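Local structure of hypothetical protein EF2904 (Enterococcus faecalis, 2AZ4) at residues L288-E291 / I295-R298. The protein binds two zinc ions in a metallo-beta-lactamase-type fold and is probably a metal-dependent hydrolase, perhaps an exonuclease acting on RNA. Numbering follows the deposited sequence.
Sequences LLLE and IEVR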
loop_
_atom_site.group_PDB
_atom_site.type_symbol
_atom_site.label_atom_id
_atom_site.label_comp_id
_atom_site.label_asym_id
_atom_site.label_seq_id
_atom_site.Cartn_x
_atom_site.Cartn_y
_atom_site.Cartn_z
ATOM N N LEU A 288 3.686 1.442 16.442
ATOM C CA LEU A 288 3.619 0.519 15.296
ATOM C C LEU A 288 4.921 -0.281 15.151
ATOM O O LEU A 288 4.915 -1.495 14.924
ATOM C CB LEU A 288 3.350 1.291 13.987
ATOM C CG LEU A 288 3.104 0.439 12.721
ATOM C CD1 LEU A 288 2.020 -0.658 12.939
ATOM C CD2 LEU A 288 2.744 1.355 11.542
ATOM N N LEU A 289 6.040 0.417 15.273
ATOM C CA LEU A 289 7.345 -0.225 15.190
ATOM C C LEU A 289 7.527 -1.283 16.264
ATOM O O LEU A 289 8.122 -2.363 16.025
ATOM C CB LEU A 289 8.420 0.824 15.371
ATOM C CG LEU A 289 9.801 0.370 14.969
ATOM C CD1 LEU A 289 9.926 0.424 13.464
ATOM C CD2 LEU A 289 10.779 1.308 15.595
ATOM N N LEU A 290 7.042 -0.956 17.456
ATOM C CA LEU A 290 7.129 -1.849 18.600
ATOM C C LEU A 290 6.246 -3.056 18.318
ATOM O O LEU A 290 6.656 -4.182 18.529
ATOM C CB LEU A 290 6.695 -1.137 19.891
ATOM C CG LEU A 290 6.572 -1.962 21.188
ATOM C CD1 LEU A 290 7.906 -2.642 21.566
ATOM C CD2 LEU A 290 6.062 -1.088 22.331
ATOM N N GLU A 291 5.052 -2.809 17.792
ATOM C CA GLU A 291 4.103 -3.884 17.528
ATOM C C GLU A 291 4.608 -4.875 16.467
ATOM O O GLU A 291 4.561 -6.088 16.670
ATOM C CB GLU A 291 2.750 -3.303 17.107
ATOM C CG GLU A 291 1.686 -4.374 16.995
ATOM C CD GLU A 291 0.399 -3.854 16.416
ATOM O OE1 GLU A 291 0.307 -2.628 16.203
ATOM O OE2 GLU A 291 -0.515 -4.675 16.165
ATOM N N ILE A 295 10.828 -3.277 18.193
ATOM C CA ILE A 295 11.868 -2.266 18.297
ATOM C C ILE A 295 11.390 -1.116 19.188
ATOM O O ILE A 295 10.262 -0.648 19.066
ATOM C CB ILE A 295 12.342 -1.788 16.919
ATOM C CG1 ILE A 295 13.167 -2.891 16.250
ATOM C CG2 ILE A 295 13.193 -0.495 17.042
ATOM C CD1 ILE A 295 13.482 -2.618 14.760
ATOM N N GLU A 296 12.240 -0.710 20.126
ATOM C CA GLU A 296 11.906 0.362 21.039
ATOM C C GLU A 296 12.766 1.553 20.701
ATOM O O GLU A 296 13.991 1.477 20.747
ATOM C CB GLU A 296 12.089 -0.063 22.484
ATOM C CG GLU A 296 11.059 -1.102 22.912
ATOM C CD GLU A 296 10.887 -1.168 24.397
ATOM O OE1 GLU A 296 11.250 -2.214 24.982
ATOM O OE2 GLU A 296 10.384 -0.184 24.982
ATOM N N VAL A 297 12.112 2.633 20.291
ATOM C CA VAL A 297 12.805 3.839 19.896
ATOM C C VAL A 297 12.253 4.985 20.744
ATOM O O VAL A 297 11.125 4.901 21.231
ATOM C CB VAL A 297 12.623 4.103 18.356
ATOM C CG1 VAL A 297 11.141 4.366 17.988
ATOM C CG2 VAL A 297 13.510 5.248 17.871
ATOM N N ARG A 298 13.039 6.048 20.897
ATOM C CA ARG A 298 12.578 7.300 21.526
ATOM C C ARG A 298 11.449 7.926 20.707
ATOM O O ARG A 298 11.339 7.705 19.498
ATOM C CB ARG A 298 13.745 8.289 21.746
ATOM C CG ARG A 298 14.716 7.835 22.842
ATOM C CD ARG A 298 16.055 8.585 22.756
ATOM N NE ARG A 298 17.034 8.031 23.693
ATOM C CZ ARG A 298 17.751 6.915 23.495
ATOM N NH1 ARG A 298 17.610 6.181 22.385
ATOM N NH2 ARG A 298 18.601 6.514 24.435
#
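Leu289 reaches from the last turns of helix 283-293 into the chain that leaves it, and its CD2 methyl touches both Ile295 and Val297. With CG anti to the backbone N (chi1 -165°), the isobutyl group extends toward the 295-298 segment, and of its two methyls CD2 makes the contacts. CD2 presses on the branch methyl CG2 of Ile295 at 3.3 Å, tighter than an ordinary methyl-methyl contact, while CG of Leu289 stands 3.9 Å from CB of the same isoleucine. The two side chains run at a slant to one another. On Val297 the same CD2 meets CG1 at 3.9 Å; a chi1 of 64° places that methyl between the backbone N and the carbonyl carbon, on the side turned to the leucine. Leu290 deals with the backbone and with Glu296 instead. Its CA lies 3.4 Å from the carbonyl O of Ile295 in a CA-H...O contact, bent to 127° at the hydrogen and therefore at most a weak attraction. Further out, CD1 of Leu290 rests 3.8 Å from CG of Glu296. These two side chains lie alongside each other and point the same way, the CG methylene of Glu296 being the part that meets the leucine. The contact closes the second half of a beta-alpha-beta crossover, in which helix 283-293 links the adjacent parallel strands 278-282 and 298-300; the latter is an edge of the six-stranded parallel sheet, where Arg298 is backbone hydrogen-bonded to Leu281 of strand 278-282. Ile272 of helix 265-274 touches both Leu289 and Val297, joining the two helices and the sheet edge in one apolar layer away from the zinc ions.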